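Local coordinates for transcriptional regulator, ROK family (Vibrio cholerae O1 biovar eltor, PDB 1Z05), which probably binds DNA as a zinc-containing transcriptional regulator, a homologue of Escherichia coli Mlc, at residues 186-191 against 259-264; 267-272 against 278-283; 288-293 against 342-347. All blocks are in the same frame, centred on the assembly; numbering follows the deposited sequence.

How the contacts relate
The three contacts follow one another along the chain, and none nests in or crosses another. Contact 1 closes the longest loop, bringing strand 186-189 against the loop at 259-264. It links the two lobes of the ROK fold, each built on a mixed sheet of the actin-like order 3-2-1-4-5. The chain then runs directly into contact 2, a short loop in which 267-272 and 278-283 share a zinc ion. Contact 3 closes a largely helical excursion of 48 residues, packing helix 288-291 on helix 332-356. Contacts 2 and 3 touch: Gly268 O probably accepts a hydrogen bond from Glu288 N, and Ile272 packs on Val290 and Tyr344. Contacts 1 and 2 both reach the second subunit.

Contact 1: residues 186-191 against 259-264; sequences IVLQMP and GRHGNI
Leu188 and His261 make the main touch between strand 186-189 and the loop at 259-264. The contact is small and mainly apolar. Leu188 CD2 lies 3.5 Å from His261 CD2 and 3.6 Å from His261 NE2. The other methyl, Leu188 CD1, is less close, at 4.0 Å from His261 CD2. The leucine approaches the imidazole obliquely, and the two side chains cross at about a right angle. In Leu188, CG sits beside the backbone N (chi1 -66°), and its two methyls point across to the ring. In His261, CG is also beside the backbone N (chi1 -61°), and chi2 of 154° turns the CD2 side of the imidazole to the leucine.

A second packing layer lies within the turn. Arg260 CG sits 3.6 Å above the plane of the His261 ring, over its centre. The aliphatic part of the arginine therefore backs one face of the imidazole.

No hydrogen bond passes between the two segments. The loop at 259-264 has one of its own, and others come from around the contact. Gly259 to Gly262 form a type I turn, in which Gly262 N donates to Gly259 O at 3.3 Å. Strand 179-181, the hairpin partner of 186-189, joins the two sides: Leu179 bonds to the backbone of Leu188, and Val180 to that of His261. The polar end of Arg260 turns to the dimer interface, where NH2 bonds to Asn357 O of the second subunit.

The contact thus sets a hairpin of one lobe beside a loop that follows strand 255-256 of the other. Van der Waals contact alone joins Leu188 to His261. The directional bonds come from the neighbouring strand and the second subunit, so the same turn takes part in both the lobe junction and the dimer.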
ATOM      1  N   ILE A 186      19.347   5.088  -2.347  1.00 38.41           N
ATOM      2  CA  ILE A 186      19.614   6.522  -2.429  1.00 37.76           C
ATOM      3  C   ILE A 186      18.892   7.271  -1.316  1.00 38.14           C
ATOM      4  O   ILE A 186      17.688   7.082  -1.105  1.00 36.92           O
ATOM      5  CB  ILE A 186      19.183   7.089  -3.798  1.00 38.18           C
ATOM      6  CG1 ILE A 186      20.103   6.567  -4.908  1.00 38.81           C
ATOM      7  CG2 ILE A 186      19.160   8.627  -3.787  1.00 38.38           C
ATOM      8  CD1 ILE A 186      19.600   6.877  -6.317  1.00 38.77           C
ATOM      9  N   VAL A 187      19.640   8.106  -0.599  1.00 37.71           N
ATOM     10  CA  VAL A 187      19.053   9.020   0.375  1.00 37.25           C
ATOM     11  C   VAL A 187      18.830  10.368  -0.309  1.00 36.84           C
ATOM     12  O   VAL A 187      19.792  11.068  -0.626  1.00 36.79           O
ATOM     13  CB  VAL A 187      19.965   9.229   1.601  1.00 36.60           C
ATOM     14  CG1 VAL A 187      19.246  10.115   2.637  1.00 35.75           C
ATOM     15  CG2 VAL A 187      20.370   7.883   2.208  1.00 37.86           C
ATOM     16  N   LEU A 188      17.569  10.727  -0.533  1.00 35.99           N
ATOM     17  CA  LEU A 188      17.251  11.948  -1.276  1.00 37.15           C
ATOM     18  C   LEU A 188      17.542  13.204  -0.457  1.00 37.36           C
ATOM     19  O   LEU A 188      18.052  14.193  -0.975  1.00 36.75           O
ATOM     20  CB  LEU A 188      15.794  11.945  -1.761  1.00 37.52           C
ATOM     21  CG  LEU A 188      15.390  10.905  -2.813  1.00 38.49           C
ATOM     22  CD1 LEU A 188      14.920   9.612  -2.158  1.00 37.75           C
ATOM     23  CD2 LEU A 188      14.290  11.472  -3.698  1.00 39.66           C
ATOM     24  N   GLN A 189      17.209  13.150   0.826  1.00 37.54           N
ATOM     25  CA  GLN A 189      17.481  14.238   1.757  1.00 39.51           C
ATOM     26  C   GLN A 189      17.173  13.695   3.138  1.00 39.54           C
ATOM     27  O   GLN A 189      16.472  12.684   3.260  1.00 39.20           O
ATOM     28  CB  GLN A 189      16.647  15.492   1.433  1.00 40.49           C
ATOM     29  CG  GLN A 189      15.269  15.576   2.069  1.00 42.43           C
ATOM     30  CD  GLN A 189      14.467  16.775   1.583  1.00 42.88           C
ATOM     31  OE1 GLN A 189      15.021  17.832   1.263  1.00 49.41           O
ATOM     32  NE2 GLN A 189      13.155  16.617   1.533  1.00 44.56           N
ATOM     33  N   MET A 190      17.713  14.335   4.172  1.00 38.61           N
ATOM     34  CA  MET A 190      17.506  13.851   5.531  1.00 38.76           C
ATOM     35  C   MET A 190      17.677  14.952   6.577  1.00 38.46           C
ATOM     36  O   MET A 190      18.234  16.014   6.270  1.00 37.74           O
ATOM     37  CB  MET A 190      18.430  12.655   5.813  1.00 38.72           C
ATOM     38  CG  MET A 190      19.909  12.976   5.883  1.00 38.56           C
ATOM     39  SD  MET A 190      20.879  11.512   6.255  1.00 39.89           S
ATOM     40  CE  MET A 190      20.089  10.944   7.775  1.00 36.14           C
ATOM     41  N   PRO A 191      17.192  14.711   7.813  1.00 38.82           N
ATOM     42  CA  PRO A 191      17.408  15.702   8.874  1.00 39.22           C
ATOM     43  C   PRO A 191      18.881  15.754   9.273  1.00 38.68           C
ATOM     44  O   PRO A 191      19.618  14.796   9.027  1.00 37.71           O
ATOM     45  CB  PRO A 191      16.572  15.169  10.047  1.00 39.58           C
ATOM     46  CG  PRO A 191      15.737  14.061   9.494  1.00 40.17           C
ATOM     47  CD  PRO A 191      16.433  13.542   8.293  1.00 38.84           C
ATOM     48  N   GLY A 259       7.080   3.219  -0.487  1.00 44.77           N
ATOM     49  CA  GLY A 259       7.020   4.215  -1.544  1.00 45.29           C
ATOM     50  C   GLY A 259       8.414   4.485  -2.077  1.00 45.90           C
ATOM     51  O   GLY A 259       9.407   4.057  -1.482  1.00 46.22           O
ATOM     52  N   ARG A 260       8.471   5.199  -3.198  1.00 45.87           N
ATOM     53  CA  ARG A 260       9.715   5.614  -3.849  1.00 46.17           C
ATOM     54  C   ARG A 260      10.610   6.500  -2.970  1.00 44.84           C
ATOM     55  O   ARG A 260      11.819   6.579  -3.196  1.00 44.90           O
ATOM     56  CB  ARG A 260       9.397   6.335  -5.176  1.00 46.47           C
ATOM     57  CG  ARG A 260       8.640   7.680  -5.024  1.00 48.34           C
ATOM     58  CD  ARG A 260       7.877   8.056  -6.305  1.00 47.68           C
ATOM     59  NE  ARG A 260       7.321   9.414  -6.278  1.00 49.48           N
ATOM     60  CZ  ARG A 260       6.145   9.756  -5.744  1.00 49.54           C
ATOM     61  NH1 ARG A 260       5.373   8.844  -5.165  1.00 49.13           N
ATOM     62  NH2 ARG A 260       5.738  11.022  -5.781  1.00 46.97           N
ATOM     63  N   HIS A 261      10.018   7.176  -1.989  1.00 43.09           N
ATOM     64  CA  HIS A 261      10.776   8.077  -1.123  1.00 42.21           C
ATOM     65  C   HIS A 261      10.774   7.636   0.344  1.00 41.38           C
ATOM     66  O   HIS A 261      11.249   8.366   1.217  1.00 40.25           O
ATOM     67  CB  HIS A 261      10.273   9.523  -1.259  1.00 43.46           C
ATOM     68  CG  HIS A 261      10.401  10.091  -2.645  1.00 46.87           C
ATOM     69  ND1 HIS A 261       9.585  11.100  -3.113  1.00 51.14           N
ATOM     70  CD2 HIS A 261      11.243   9.788  -3.663  1.00 50.10           C
ATOM     71  CE1 HIS A 261       9.924  11.399  -4.356  1.00 53.01           C
ATOM     72  NE2 HIS A 261      10.927  10.617  -4.713  1.00 52.24           N
ATOM     73  N   GLY A 262      10.249   6.440   0.610  1.00 39.26           N
ATOM     74  CA  GLY A 262      10.245   5.877   1.960  1.00 40.77           C
ATOM     75  C   GLY A 262       9.459   6.701   2.963  1.00 41.21           C
ATOM     76  O   GLY A 262       9.786   6.717   4.151  1.00 40.92           O
ATOM     77  N   ASN A 263       8.426   7.390   2.472  1.00 40.40           N
ATOM     78  CA  ASN A 263       7.682   8.365   3.258  1.00 39.67           C
ATOM     79  C   ASN A 263       6.174   8.088   3.332  1.00 39.99           C
ATOM     80  O   ASN A 263       5.401   8.954   3.775  1.00 39.85           O
ATOM     81  CB  ASN A 263       7.926   9.773   2.698  1.00 40.87           C
ATOM     82  CG  ASN A 263       7.456   9.926   1.254  1.00 41.33           C
ATOM     83  OD1 ASN A 263       7.089   8.949   0.592  1.00 41.76           O
ATOM     84  ND2 ASN A 263       7.481  11.156   0.758  1.00 38.45           N
ATOM     85  N   ILE A 264       5.749   6.898   2.904  1.00 38.20           N
ATOM     86  CA  ILE A 264       4.331   6.546   3.027  1.00 39.46           C
ATOM     87  C   ILE A 264       3.980   6.469   4.509  1.00 39.05           C
ATOM     88  O   ILE A 264       4.590   5.716   5.268  1.00 40.01           O
ATOM     89  CB  ILE A 264       3.948   5.221   2.293  1.00 38.99           C
ATOM     90  CG1 ILE A 264       4.307   5.281   0.801  1.00 38.97           C
ATOM     91  CG2 ILE A 264       2.464   4.896   2.481  1.00 39.27           C
ATOM     92  CD1 ILE A 264       3.582   6.346   0.012  1.00 44.06           C
TER

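Contact 2: residues 267-272 against 278-283; sequences LGHIQI and RCHCGN. With ZN (zinc ion), chain B.
His269 and Cys281 face each other with their CA atoms 8.1 Å apart, each within a type I turn, Leu267 to Ile270 and Cys279 to Gly282. A zinc ion sits between them. His269 ND1 binds the zinc at 2.1 Å. Cys279 SG binds the zinc at 2.5 Å and Cys281 SG at 2.3 Å. Cys286 supplies the fourth ligand.

The two cysteines reach the metal by different torsions. Cys279 SG is anti to the backbone N (chi1 -175°), while Cys281 SG lies between the backbone N and the carbonyl carbon (chi1 76°). Cys279 SG also meets the edge of the imidazole, 3.6 Å from His269 CE1.

Backbone N-H groups point at both sulfurs. Asn283 N donates to Cys281 SG at 3.6 Å. Cys281 N makes a weak bond to Cys279 SG. Asn283 ND2 bonds to the backbone O of Arg383 of the second subunit.

The cysteines belong to the CxCGxxGCxE zinc motif of ROK proteins. One histidine and three cysteines cross-link a region without regular helix or strand. The N-H groups probably offset some of the negative charge on the metal-bound sulfurs.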
ATOM      1  N   LEU A 267       2.911  11.694   8.989  1.00 37.98           N
ATOM      2  CA  LEU A 267       1.763  12.320   9.666  1.00 37.24           C
ATOM      3  C   LEU A 267       1.928  13.791  10.034  1.00 35.99           C
ATOM      4  O   LEU A 267       0.944  14.467  10.338  1.00 37.27           O
ATOM      5  CB  LEU A 267       1.422  11.543  10.951  1.00 37.00           C
ATOM      6  CG  LEU A 267       1.178  10.046  10.826  1.00 37.78           C
ATOM      7  CD1 LEU A 267       1.021   9.453  12.196  1.00 36.28           C
ATOM      8  CD2 LEU A 267      -0.060   9.802   9.990  1.00 38.56           C
ATOM      9  N   GLY A 268       3.162  14.280  10.031  1.00 35.04           N
ATOM     10  CA  GLY A 268       3.480  15.569  10.658  1.00 33.98           C
ATOM     11  C   GLY A 268       2.836  16.802  10.053  1.00 33.81           C
ATOM     12  O   GLY A 268       2.699  17.825  10.729  1.00 33.83           O
ATOM     13  N   HIS A 269       2.457  16.722   8.782  1.00 33.60           N
ATOM     14  CA  HIS A 269       1.861  17.874   8.107  1.00 33.69           C
ATOM     15  C   HIS A 269       0.377  17.738   7.787  1.00 33.47           C
ATOM     16  O   HIS A 269      -0.173  18.515   7.003  1.00 33.13           O
ATOM     17  CB  HIS A 269       2.710  18.312   6.922  1.00 35.03           C
ATOM     18  CG  HIS A 269       4.125  18.601   7.308  1.00 38.38           C
ATOM     19  ND1 HIS A 269       4.511  19.799   7.875  1.00 37.02           N
ATOM     20  CD2 HIS A 269       5.234  17.821   7.279  1.00 39.03           C
ATOM     21  CE1 HIS A 269       5.807  19.757   8.140  1.00 39.48           C
ATOM     22  NE2 HIS A 269       6.267  18.570   7.789  1.00 41.07           N
ATOM     23  N   ILE A 270      -0.263  16.747   8.402  0.50 33.45           N
ATOM     24  CA  ILE A 270      -1.718  16.681   8.430  0.50 34.27           C
ATOM     25  C   ILE A 270      -2.218  17.826   9.316  0.50 34.86           C
ATOM     26  O   ILE A 270      -1.785  17.969  10.460  0.50 33.48           O
ATOM     27  CB  ILE A 270      -2.228  15.307   8.954  0.50 34.19           C
ATOM     28  CG1 ILE A 270      -1.781  14.175   8.019  0.50 35.63           C
ATOM     29  CG2 ILE A 270      -3.765  15.321   9.123  0.50 36.28           C
ATOM     30  CD1 ILE A 270      -1.933  12.759   8.604  0.50 34.04           C
ATOM     31  N   GLN A 271      -3.104  18.656   8.771  1.00 36.54           N
ATOM     32  CA  GLN A 271      -3.703  19.752   9.533  1.00 39.07           C
ATOM     33  C   GLN A 271      -4.675  19.193  10.572  1.00 41.72           C
ATOM     34  O   GLN A 271      -5.677  18.586  10.220  1.00 42.67           O
ATOM     35  CB  GLN A 271      -4.408  20.757   8.619  1.00 39.33           C
ATOM     36  CG  GLN A 271      -4.743  22.060   9.338  1.00 39.95           C
ATOM     37  CD  GLN A 271      -5.532  23.014   8.483  1.00 41.62           C
ATOM     38  OE1 GLN A 271      -6.728  22.829   8.276  1.00 43.92           O
ATOM     39  NE2 GLN A 271      -4.871  24.060   7.996  1.00 45.57           N
ATOM     40  N   ILE A 272      -4.356  19.363  11.851  1.00 45.99           N
ATOM     41  CA  ILE A 272      -5.234  18.880  12.929  1.00 50.18           C
ATOM     42  C   ILE A 272      -5.928  20.022  13.666  1.00 52.58           C
ATOM     43  O   ILE A 272      -6.902  19.800  14.395  1.00 53.86           O
ATOM     44  CB  ILE A 272      -4.514  17.938  13.949  1.00 51.01           C
ATOM     45  CG1 ILE A 272      -3.086  18.397  14.237  1.00 50.75           C
ATOM     46  CG2 ILE A 272      -4.534  16.480  13.467  1.00 51.74           C
ATOM     47  CD1 ILE A 272      -2.985  19.531  15.199  1.00 53.36           C
ATOM     48  N   ARG A 278       1.688  28.457  13.075  1.00 48.62           N
ATOM     49  CA  ARG A 278       2.404  28.354  11.812  1.00 47.73           C
ATOM     50  C   ARG A 278       3.495  27.286  11.926  1.00 47.36           C
ATOM     51  O   ARG A 278       4.253  27.253  12.901  1.00 48.06           O
ATOM     52  CB  ARG A 278       2.991  29.709  11.392  1.00 47.85           C
ATOM     53  CG  ARG A 278       3.695  29.684  10.038  1.00 48.44           C
ATOM     54  CD  ARG A 278       3.583  31.009   9.309  1.00 50.92           C
ATOM     55  NE  ARG A 278       3.807  30.826   7.875  1.00 53.12           N
ATOM     56  CZ  ARG A 278       3.621  31.762   6.947  1.00 56.17           C
ATOM     57  NH1 ARG A 278       3.201  32.978   7.283  1.00 57.58           N
ATOM     58  NH2 ARG A 278       3.859  31.480   5.672  1.00 54.68           N
ATOM     59  N   CYS A 279       3.533  26.399  10.938  1.00 45.23           N
ATOM     60  CA  CYS A 279       4.508  25.326  10.869  1.00 44.56           C
ATOM     61  C   CYS A 279       5.719  25.797  10.082  1.00 45.22           C
ATOM     62  O   CYS A 279       5.630  26.761   9.327  1.00 46.06           O
ATOM     63  CB  CYS A 279       3.870  24.114  10.185  1.00 44.63           C
ATOM     64  SG  CYS A 279       4.869  22.618  10.130  1.00 42.67           S
ATOM     65  N   HIS A 280       6.843  25.103  10.240  1.00 45.87           N
ATOM     66  CA  HIS A 280       8.047  25.394   9.464  1.00 45.94           C
ATOM     67  C   HIS A 280       7.799  25.274   7.955  1.00 44.99           C
ATOM     68  O   HIS A 280       8.510  25.888   7.156  1.00 44.04           O
ATOM     69  CB  HIS A 280       9.214  24.495   9.901  1.00 47.15           C
ATOM     70  CG  HIS A 280       9.192  23.125   9.295  1.00 49.40           C
ATOM     71  ND1 HIS A 280       8.733  22.017   9.974  1.00 50.75           N
ATOM     72  CD2 HIS A 280       9.583  22.682   8.075  1.00 52.52           C
ATOM     73  CE1 HIS A 280       8.839  20.952   9.199  1.00 51.89           C
ATOM     74  NE2 HIS A 280       9.344  21.329   8.038  1.00 52.01           N
ATOM     75  N   CYS A 281       6.786  24.490   7.580  1.00 43.13           N
ATOM     76  CA  CYS A 281       6.405  24.317   6.174  1.00 41.42           C
ATOM     77  C   CYS A 281       5.678  25.538   5.595  1.00 40.91           C
ATOM     78  O   CYS A 281       5.553  25.676   4.378  1.00 42.06           O
ATOM     79  CB  CYS A 281       5.572  23.039   5.992  1.00 42.27           C
ATOM     80  SG  CYS A 281       3.861  23.138   6.548  1.00 38.97           S
ATOM     81  N   GLY A 282       5.212  26.426   6.468  1.00 40.26           N
ATOM     82  CA  GLY A 282       4.566  27.673   6.035  1.00 39.41           C
ATOM     83  C   GLY A 282       3.058  27.633   6.174  1.00 39.33           C
ATOM     84  O   GLY A 282       2.401  28.673   6.187  1.00 39.20           O
ATOM     85  N   ASN A 283       2.516  26.420   6.265  1.00 38.91           N
ATOM     86  CA  ASN A 283       1.101  26.201   6.560  1.00 38.95           C
ATOM     87  C   ASN A 283       0.824  26.232   8.054  1.00 39.14           C
ATOM     88  O   ASN A 283       1.753  26.229   8.861  1.00 39.19           O
ATOM     89  CB  ASN A 283       0.625  24.877   5.943  1.00 38.22           C
ATOM     90  CG  ASN A 283       0.457  24.971   4.437  1.00 38.24           C
ATOM     91  OD1 ASN A 283       0.123  26.031   3.904  1.00 39.97           O
ATOM     92  ND2 ASN A 283       0.680  23.863   3.744  1.00 38.51           N
TER
HETATM   93 ZN    ZN B 406       3.541  21.652   8.299  1.00 33.30          ZN

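Contact 3: residues 288-293 against 342-347; sequences ETVASS and GRYLGA. With SO4 (sulfate ion), chain H.
Tyr344 lays one face of its ring against Val290. From the helix, CG of the tyrosine is anti to the carbonyl carbon (chi1 -76°), which swings the ring toward the short helix 288-291. Tyr344 CB is 4.0 Å from Val290 CG2. Further out, Tyr344 CD2 comes to 3.5 Å from Val290 CG2. Tyr344 CE2 meets Val290 CB at 3.8 Å. Val290 CG2 stands 3.7 Å from the centroid of the Tyr344 ring and 19° off its normal, a CH-pi contact. On the opposite face is a sulfate ion, probably from the crystallisation liquor, with O1 3.6 Å from Tyr344 CE1. At the tip, the nearest sulfate oxygen to Tyr344 OH is O4, at 4.0 Å.

Arg343 holds that sulfate, with Arg343 NE donating to sulfate O2 at 2.8 Å. One residue further along each helix, Ala291 CB and Leu345 CD2 touch more loosely, at 4.4 Å.

Ser292 OG bonds to Glu288 O and, as N-cap of the next helix, to Ala295 N. These bonds tie the end of 288-291 to the start of helix 293-305.

Val290, Ala291, Tyr344 and Leu345 join the chain just after the zinc motif to helix 332-356. No hydrogen bond crosses, so apolar packing and the CH-pi contact hold the two helices together here.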
ATOM      1  N   GLU A 288       2.700  18.337  13.620  1.00 37.08           N
ATOM      2  CA  GLU A 288       3.977  18.519  14.311  1.00 41.11           C
ATOM      3  C   GLU A 288       4.120  19.835  15.098  1.00 41.13           C
ATOM      4  O   GLU A 288       5.052  19.980  15.889  1.00 42.79           O
ATOM      5  CB  GLU A 288       5.182  18.215  13.410  1.00 41.94           C
ATOM      6  CG  GLU A 288       5.498  19.208  12.344  1.00 48.12           C
ATOM      7  CD  GLU A 288       6.836  18.883  11.695  1.00 55.11           C
ATOM      8  OE1 GLU A 288       7.094  17.691  11.384  1.00 57.01           O
ATOM      9  OE2 GLU A 288       7.637  19.818  11.511  1.00 58.94           O
ATOM     10  N   THR A 289       3.179  20.764  14.913  1.00 40.93           N
ATOM     11  CA  THR A 289       3.150  22.006  15.698  1.00 40.88           C
ATOM     12  C   THR A 289       2.661  21.766  17.131  1.00 41.43           C
ATOM     13  O   THR A 289       2.815  22.637  17.994  1.00 42.10           O
ATOM     14  CB  THR A 289       2.269  23.113  15.057  1.00 40.34           C
ATOM     15  OG1 THR A 289       0.888  22.719  15.080  1.00 38.68           O
ATOM     16  CG2 THR A 289       2.706  23.401  13.629  1.00 40.28           C
ATOM     17  N   VAL A 290       2.060  20.601  17.377  1.00 40.20           N
ATOM     18  CA  VAL A 290       1.506  20.292  18.686  1.00 40.63           C
ATOM     19  C   VAL A 290       2.009  18.952  19.249  1.00 42.09           C
ATOM     20  O   VAL A 290       1.770  18.641  20.420  1.00 42.51           O
ATOM     21  CB  VAL A 290      -0.067  20.282  18.677  1.00 40.27           C
ATOM     22  CG1 VAL A 290      -0.637  21.635  18.293  1.00 40.48           C
ATOM     23  CG2 VAL A 290      -0.616  19.189  17.748  1.00 40.53           C
ATOM     24  N   ALA A 291       2.686  18.155  18.425  1.00 40.96           N
ATOM     25  CA  ALA A 291       2.976  16.774  18.813  1.00 41.03           C
ATOM     26  C   ALA A 291       4.435  16.342  18.674  1.00 40.98           C
ATOM     27  O   ALA A 291       4.800  15.234  19.072  1.00 42.63           O
ATOM     28  CB  ALA A 291       2.048  15.812  18.080  1.00 40.14           C
ATOM     29  N   SER A 292       5.269  17.215  18.128  1.00 42.04           N
ATOM     30  CA  SER A 292       6.705  16.965  18.066  1.00 42.25           C
ATOM     31  C   SER A 292       7.259  17.077  19.485  1.00 42.91           C
ATOM     32  O   SER A 292       6.610  17.681  20.354  1.00 41.21           O
ATOM     33  CB  SER A 292       7.377  17.997  17.166  1.00 42.70           C
ATOM     34  OG  SER A 292       7.372  19.285  17.763  1.00 43.52           O
ATOM     35  N   SER A 293       8.438  16.497  19.713  0.50 42.50           N
ATOM     36  CA  SER A 293       9.108  16.566  21.016  0.50 42.68           C
ATOM     37  C   SER A 293       9.305  18.012  21.465  0.50 42.45           C
ATOM     38  O   SER A 293       9.082  18.342  22.629  0.50 42.57           O
ATOM     39  CB  SER A 293      10.455  15.831  20.983  0.50 42.55           C
ATOM     40  OG  SER A 293      11.250  16.261  19.891  0.50 43.10           O
ATOM     41  N   GLY A 342      -2.185  13.046  23.505  1.00 35.06           N
ATOM     42  CA  GLY A 342      -2.991  11.874  23.158  1.00 33.97           C
ATOM     43  C   GLY A 342      -4.199  12.175  22.290  1.00 35.60           C
ATOM     44  O   GLY A 342      -4.520  11.416  21.378  1.00 35.39           O
ATOM     45  N   ARG A 343      -4.877  13.287  22.566  1.00 36.37           N
ATOM     46  CA  ARG A 343      -6.017  13.696  21.754  1.00 36.56           C
ATOM     47  C   ARG A 343      -5.628  13.975  20.304  1.00 37.83           C
ATOM     48  O   ARG A 343      -6.301  13.521  19.374  1.00 37.09           O
ATOM     49  CB  ARG A 343      -6.762  14.883  22.394  1.00 36.35           C
ATOM     50  CG  ARG A 343      -7.504  14.465  23.682  1.00 35.41           C
ATOM     51  CD  ARG A 343      -8.536  15.487  24.152  1.00 36.02           C
ATOM     52  NE  ARG A 343      -7.916  16.770  24.494  1.00 36.16           N
ATOM     53  CZ  ARG A 343      -7.387  17.058  25.681  1.00 36.90           C
ATOM     54  NH1 ARG A 343      -7.400  16.161  26.662  1.00 36.31           N
ATOM     55  NH2 ARG A 343      -6.858  18.251  25.893  1.00 34.07           N
ATOM     56  N   TYR A 344      -4.522  14.691  20.120  1.00 38.55           N
ATOM     57  CA  TYR A 344      -4.018  14.999  18.789  1.00 39.56           C
ATOM     58  C   TYR A 344      -3.506  13.759  18.050  1.00 39.27           C
ATOM     59  O   TYR A 344      -3.772  13.595  16.860  1.00 38.30           O
ATOM     60  CB  TYR A 344      -2.929  16.065  18.867  1.00 39.78           C
ATOM     61  CG  TYR A 344      -3.447  17.470  19.106  1.00 41.39           C
ATOM     62  CD1 TYR A 344      -4.393  18.038  18.251  1.00 39.93           C
ATOM     63  CD2 TYR A 344      -2.954  18.245  20.155  1.00 41.88           C
ATOM     64  CE1 TYR A 344      -4.860  19.338  18.454  1.00 45.11           C
ATOM     65  CE2 TYR A 344      -3.405  19.552  20.360  1.00 45.36           C
ATOM     66  CZ  TYR A 344      -4.357  20.086  19.507  1.00 45.38           C
ATOM     67  OH  TYR A 344      -4.811  21.370  19.699  1.00 49.67           O
ATOM     68  N   LEU A 345      -2.772  12.905  18.757  1.00 38.17           N
ATOM     69  CA  LEU A 345      -2.325  11.623  18.198  1.00 38.66           C
ATOM     70  C   LEU A 345      -3.510  10.729  17.843  1.00 38.07           C
ATOM     71  O   LEU A 345      -3.517  10.104  16.788  1.00 38.18           O
ATOM     72  CB  LEU A 345      -1.392  10.888  19.165  1.00 38.20           C
ATOM     73  CG  LEU A 345      -0.040  11.549  19.412  1.00 39.11           C
ATOM     74  CD1 LEU A 345       0.707  10.786  20.501  1.00 41.23           C
ATOM     75  CD2 LEU A 345       0.781  11.641  18.125  1.00 43.79           C
ATOM     76  N   GLY A 346      -4.507  10.689  18.727  1.00 36.77           N
ATOM     77  CA  GLY A 346      -5.737   9.956  18.493  1.00 36.58           C
ATOM     78  C   GLY A 346      -6.462  10.389  17.227  1.00 36.66           C
ATOM     79  O   GLY A 346      -6.993   9.550  16.504  1.00 36.69           O
ATOM     80  N   ALA A 347      -6.498  11.697  16.970  1.00 36.36           N
ATOM     81  CA  ALA A 347      -7.071  12.237  15.737  1.00 36.11           C
ATOM     82  C   ALA A 347      -6.318  11.748  14.488  1.00 35.30           C
ATOM     83  O   ALA A 347      -6.929  11.345  13.498  1.00 34.60           O
ATOM     84  CB  ALA A 347      -7.105  13.783  15.784  1.00 36.63           C
TER
HETATM   85  S   SO4 H 412      -7.861  18.965  21.687  0.50 65.06           S
HETATM   86  O1  SO4 H 412      -7.531  18.093  20.561  0.50 63.22           O
HETATM   87  O2  SO4 H 412      -8.930  18.359  22.474  0.50 64.55           O
HETATM   88  O3  SO4 H 412      -6.687  19.157  22.533  0.50 63.37           O
HETATM   89  O4  SO4 H 412      -8.313  20.258  21.179  0.50 64.72           O